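Cellulase (Clostridium cellulovorans, PDB 6UI3) probably cleaves internal beta-1,4 linkages of cellulose and related plant polysaccharides, this chain being the broad-specificity GH5_4 endoglucanase domain of a longer dockerin-bearing protein. Local coordinates at residues Thr239-Ala244 against Ile284-Phe289; Ile150-His155 against Ser220-Ile225. All blocks are in the same frame, centred on the assembly; numbering follows the deposited sequence. Where two conformers were deposited one is given.

Contact 1. Residues Thr239-Ala244 against Ile284-Phe289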
# COMPACT_ATOMS: atom_id res chain seq x y z
N THR A 239 -0.43 -25.15 -5.05
CA THR A 239 0.88 -24.63 -5.37
C THR A 239 1.08 -24.32 -6.85
O THR A 239 2.05 -23.65 -7.19
CB THR A 239 1.99 -25.61 -4.93
OG1 THR A 239 1.90 -26.81 -5.69
CG2 THR A 239 1.87 -25.95 -3.47
N THR A 240 0.21 -24.81 -7.73
CA THR A 240 0.38 -24.66 -9.17
C THR A 240 -0.37 -23.43 -9.66
O THR A 240 -1.54 -23.21 -9.30
CB THR A 240 -0.13 -25.91 -9.90
OG1 THR A 240 0.64 -27.05 -9.51
CG2 THR A 240 -0.05 -25.76 -11.44
N PHE A 241 0.29 -22.63 -10.49
CA PHE A 241 -0.36 -21.51 -11.16
C PHE A 241 -0.90 -22.01 -12.49
O PHE A 241 -0.12 -22.29 -13.41
CB PHE A 241 0.61 -20.34 -11.34
CG PHE A 241 -0.02 -19.14 -12.00
CD1 PHE A 241 0.46 -18.66 -13.19
CD2 PHE A 241 -1.11 -18.50 -11.42
CE1 PHE A 241 -0.13 -17.55 -13.81
CE2 PHE A 241 -1.70 -17.40 -12.04
CZ PHE A 241 -1.20 -16.93 -13.23
N GLY A 242 -2.22 -22.14 -12.59
CA GLY A 242 -2.86 -22.70 -13.76
C GLY A 242 -3.92 -21.81 -14.37
O GLY A 242 -4.12 -20.65 -13.97
N ASP A 243 -4.62 -22.36 -15.36
CA ASP A 243 -5.54 -21.58 -16.17
C ASP A 243 -6.62 -20.90 -15.34
O ASP A 243 -6.96 -19.75 -15.58
CB ASP A 243 -6.21 -22.47 -17.22
CG ASP A 243 -5.29 -22.88 -18.35
OD1 ASP A 243 -4.20 -22.31 -18.48
OD2 ASP A 243 -5.69 -23.79 -19.11
N ALA A 244 -7.19 -21.61 -14.36
CA ALA A 244 -8.27 -21.01 -13.58
C ALA A 244 -7.77 -19.84 -12.73
O ALA A 244 -8.49 -18.86 -12.52
CB ALA A 244 -8.94 -22.06 -12.70
N ILE A 284 7.17 -17.57 -10.34
CA ILE A 284 7.65 -16.77 -11.47
C ILE A 284 6.52 -16.54 -12.47
O ILE A 284 6.25 -15.41 -12.89
CB ILE A 284 8.85 -17.46 -12.15
CG1 ILE A 284 10.07 -17.48 -11.22
CG2 ILE A 284 9.20 -16.77 -13.47
CD1 ILE A 284 11.18 -18.41 -11.69
N ASN A 285 5.84 -17.63 -12.84
CA ASN A 285 4.77 -17.53 -13.83
C ASN A 285 3.63 -16.67 -13.31
O ASN A 285 3.09 -15.83 -14.04
CB ASN A 285 4.23 -18.92 -14.17
CG ASN A 285 5.25 -19.81 -14.83
OD1 ASN A 285 6.27 -19.35 -15.36
ND2 ASN A 285 4.96 -21.11 -14.82
N PHE A 286 3.27 -16.85 -12.04
CA PHE A 286 2.25 -16.01 -11.42
C PHE A 286 2.62 -14.54 -11.49
O PHE A 286 1.80 -13.69 -11.86
CB PHE A 286 2.09 -16.44 -9.96
CG PHE A 286 1.20 -15.54 -9.12
CD1 PHE A 286 1.69 -14.39 -8.53
CD2 PHE A 286 -0.12 -15.87 -8.88
CE1 PHE A 286 0.85 -13.58 -7.74
CE2 PHE A 286 -0.94 -15.06 -8.09
CZ PHE A 286 -0.45 -13.93 -7.53
N THR A 287 3.85 -14.22 -11.09
CA THR A 287 4.27 -12.83 -10.96
C THR A 287 4.34 -12.15 -12.31
O THR A 287 3.87 -11.02 -12.48
CB THR A 287 5.59 -12.76 -10.20
OG1 THR A 287 5.43 -13.32 -8.89
CG2 THR A 287 6.08 -11.34 -10.06
N LYS A 288 4.88 -12.85 -13.30
CA LYS A 288 4.91 -12.32 -14.66
C LYS A 288 3.50 -12.05 -15.17
O LYS A 288 3.19 -10.97 -15.68
CB LYS A 288 5.63 -13.32 -15.57
CG LYS A 288 5.55 -13.03 -17.05
CD LYS A 288 6.33 -11.80 -17.42
CE LYS A 288 6.12 -11.42 -18.89
NZ LYS A 288 6.54 -12.47 -19.85
N PHE A 289 2.61 -13.05 -15.03
CA PHE A 289 1.24 -12.89 -15.50
C PHE A 289 0.54 -11.75 -14.79
O PHE A 289 -0.14 -10.93 -15.41
CB PHE A 289 0.45 -14.19 -15.28
CG PHE A 289 -0.93 -14.12 -15.82
CD1 PHE A 289 -1.20 -14.47 -17.12
CD2 PHE A 289 -1.97 -13.65 -15.04
CE1 PHE A 289 -2.48 -14.37 -17.64
CE2 PHE A 289 -3.25 -13.57 -15.55
CZ PHE A 289 -3.50 -13.91 -16.84
O HOH W 1 2.74 -22.34 -13.37
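Phe241 lays its ring flat against the helix holding Phe286. Phe286 CA lies over the centre of the Phe241 face, 3.7 Å from the ring centroid and only 14° off the normal, a CH-pi contact. Phe241 can reach this far because its CG lies anti to its own backbone N (chi1 -179°), which carries the phenyl out of the loop and onto the helix. The CD1 side of the ring then runs along the main chain at Asn285 and Phe286, with Phe241 CD1 3.5 Å from Phe286 N.

The aromatic partners come from two directions. Phe286 also directs its ring edge at the Phe241 face, making an offset edge-to-face pair; Phe286 CD2 to Phe241 CD2 is 3.8 Å and the planes stand at 75°. One helical turn on from Asn285, Phe289 meets the far end of Phe241, where Phe241 CE1 rests 3.7 Å from Phe289 CB, and the two rings sit obliquely to each other. In the TIM barrel this cluster joins the loop leading into helix 243-261 to helix 280-296: Phe241 directly precedes Gly242, the N-cap of the first helix, while its partners belong to the second. Ile249 of helix 243-261 and Leu229 of helix 227-230 also touch both Phe241 and Phe286.

Polar contact is indirect. Asn285 has CG beside its backbone N and anti to its carbonyl carbon, directing the carboxamide past the ring to a water that accepts from Asn285 ND2 at 2.9 Å. The same water donates to Phe241 O, also at 2.9 Å, linking the loop carbonyl to the helix. Phe241 N, at the start of the same residue, hydrogen-bonds Asp282 OD1.

Contact 2. Residues Ile150-His155 against Ser220-Ile225; sequences INQPRH and SIHAYI. Unlike the reference sequence in segment 150-155: Gln152 (reference Glu).
A single direct hydrogen bond ties His222 to Gln152: ND1 of His222 donates to OE1 of Gln152 over 2.7 Å. It is almost perfectly straight at the hydrogen, 178°. The acceptor lies in the imidazole plane, although the donor is tilted 20° from the carbonyl plane of the amide. Gln152 reaches the ring with a chain extended beyond CG, its amide turned 51° from the imidazole. Gln152, Glu in the reference sequence, lies just past strand 145-148, a position consistent with that of the acid/base glutamate in GH5 enzymes.

Close polar packing comes next. Asn151 OD1 approaches the imidazole edge in its plane, 3.0 Å from His222 CE1, so two side-chain oxygens border neighbouring ring atoms. That oxygen also accepts from Arg64, while Asn151 ND2 donates to Gln112, a pairing that fixes which way the amide faces.

Water mediates a third link, hydrogen-bonded to Asn151 O at 2.9 Å and to Ser220 OG at 2.7 Å. Within the loop, Arg154 NH1 curls back to Gln152 O at 3.0 Å, and the same guanidinium forms a salt bridge with Glu157.

All this lies at the C-terminal mouth of the barrel. The loop leaving strand 145-148 reaches across strand 192-195 to the end of strand 217-222; Gln271 of strand 267-272 touches Asn151, Gln152 and His222, whereas Ile221 faces outward onto Leu256 of helix 243-261.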
# COMPACT_ATOMS: atom_id res chain seq x y z
N ILE A 150 -6.01 4.95 4.73
CA ILE A 150 -6.18 3.88 5.73
C ILE A 150 -5.85 2.58 5.00
O ILE A 150 -6.22 2.43 3.84
CB ILE A 150 -7.58 3.91 6.37
CG1 ILE A 150 -7.71 2.84 7.46
CG2 ILE A 150 -8.68 3.78 5.32
CD1 ILE A 150 -6.79 3.00 8.67
N ASN A 151 -5.18 1.65 5.66
CA ASN A 151 -4.68 0.43 4.99
C ASN A 151 -5.81 -0.51 4.56
O ASN A 151 -6.10 -0.64 3.36
CB ASN A 151 -3.69 -0.25 5.94
CG ASN A 151 -3.29 -1.60 5.46
OD1 ASN A 151 -2.87 -1.74 4.30
ND2 ASN A 151 -3.41 -2.60 6.31
N GLN A 152 -6.43 -1.22 5.51
CA GLN A 152 -7.43 -2.25 5.24
C GLN A 152 -8.64 -2.02 6.14
O GLN A 152 -8.91 -2.77 7.08
CB GLN A 152 -6.84 -3.66 5.37
CG GLN A 152 -5.95 -3.95 4.15
CD GLN A 152 -5.21 -5.26 4.15
OE1 GLN A 152 -4.66 -5.67 3.13
NE2 GLN A 152 -5.18 -5.93 5.27
N PRO A 153 -9.39 -0.95 5.86
CA PRO A 153 -10.50 -0.56 6.74
C PRO A 153 -11.60 -1.60 6.76
O PRO A 153 -12.03 -2.09 5.71
CB PRO A 153 -11.01 0.75 6.11
CG PRO A 153 -10.62 0.62 4.65
CD PRO A 153 -9.29 -0.09 4.67
N ARG A 154 -12.11 -1.90 7.95
CA ARG A 154 -13.10 -2.96 8.07
C ARG A 154 -13.80 -2.86 9.42
O ARG A 154 -13.42 -2.07 10.28
CB ARG A 154 -12.43 -4.34 7.90
CG ARG A 154 -11.38 -4.64 8.95
CD ARG A 154 -10.71 -5.94 8.61
NE ARG A 154 -9.70 -6.42 9.53
CZ ARG A 154 -8.42 -6.09 9.48
NH1 ARG A 154 -7.99 -5.19 8.61
NH2 ARG A 154 -7.57 -6.66 10.31
N HIS A 155 -14.81 -3.70 9.59
CA HIS A 155 -15.43 -3.96 10.88
C HIS A 155 -14.84 -5.25 11.42
O HIS A 155 -15.06 -6.32 10.84
CB HIS A 155 -16.94 -4.09 10.71
CG HIS A 155 -17.64 -4.63 11.92
ND1 HIS A 155 -17.95 -3.85 13.02
CD2 HIS A 155 -18.10 -5.87 12.20
CE1 HIS A 155 -18.57 -4.59 13.92
NE2 HIS A 155 -18.68 -5.82 13.45
N SER A 220 -6.96 2.38 -3.97
CA SER A 220 -6.02 1.44 -3.39
C SER A 220 -6.66 0.06 -3.30
O SER A 220 -7.70 -0.11 -2.66
CB SER A 220 -5.66 1.91 -1.98
OG SER A 220 -4.89 0.91 -1.32
N ILE A 221 -6.02 -0.93 -3.93
CA ILE A 221 -6.47 -2.32 -3.94
C ILE A 221 -5.33 -3.21 -3.46
O ILE A 221 -4.18 -3.05 -3.89
CB ILE A 221 -6.89 -2.74 -5.37
CG1 ILE A 221 -8.12 -1.96 -5.85
CG2 ILE A 221 -7.11 -4.26 -5.46
CD1 ILE A 221 -9.39 -2.22 -5.10
N HIS A 222 -5.65 -4.18 -2.60
CA HIS A 222 -4.73 -5.23 -2.19
C HIS A 222 -5.31 -6.53 -2.71
O HIS A 222 -6.45 -6.87 -2.36
CB HIS A 222 -4.58 -5.28 -0.67
CG HIS A 222 -4.10 -4.00 -0.07
ND1 HIS A 222 -4.03 -3.80 1.29
CD2 HIS A 222 -3.66 -2.85 -0.65
CE1 HIS A 222 -3.58 -2.58 1.53
NE2 HIS A 222 -3.36 -1.98 0.37
N ALA A 223 -4.58 -7.25 -3.56
CA ALA A 223 -5.15 -8.39 -4.28
C ALA A 223 -4.16 -9.55 -4.33
O ALA A 223 -3.42 -9.75 -5.30
CB ALA A 223 -5.63 -7.97 -5.68
N TYR A 224 -4.16 -10.33 -3.25
CA TYR A 224 -3.40 -11.57 -3.19
C TYR A 224 -4.33 -12.67 -3.70
O TYR A 224 -4.97 -13.40 -2.95
CB TYR A 224 -2.98 -11.85 -1.76
CG TYR A 224 -2.16 -10.79 -1.05
CD1 TYR A 224 -0.79 -10.92 -0.92
CD2 TYR A 224 -2.77 -9.71 -0.43
CE1 TYR A 224 -0.04 -10.00 -0.21
CE2 TYR A 224 -2.03 -8.77 0.28
CZ TYR A 224 -0.66 -8.92 0.40
OH TYR A 224 0.09 -8.04 1.14
N ILE A 225 -4.42 -12.75 -5.02
CA ILE A 225 -5.48 -13.53 -5.66
C ILE A 225 -4.92 -14.48 -6.71
O ILE A 225 -3.92 -14.15 -7.37
CB ILE A 225 -6.55 -12.62 -6.29
CG1 ILE A 225 -5.96 -11.67 -7.33
CG2 ILE A 225 -7.32 -11.86 -5.19
CD1 ILE A 225 -7.03 -10.95 -8.17
O HOH W 2 -4.90 1.10 1.35

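Contact 2 lies about 8 Å from the centre of the chain, at the barrel mouth where the GH5 active site is expected, whereas contact 1 is peripheral, about 22 Å from that centre. Their own centres are also about 22 Å apart, yet the segments meet: Phe286 CE2 packs 3.2 Å from Ile225 O. The segment after strand 217-222 leads out of the barrel mouth until Ile225 meets Phe286. Ile249 of helix 243-261 touches Ile225 as well as Phe241 and Phe286, and Tyr290, whose ring meets Phe286, hydrogen-bonds Ala223 O. In sequence the contacts follow in series, 150-225 before 239-289.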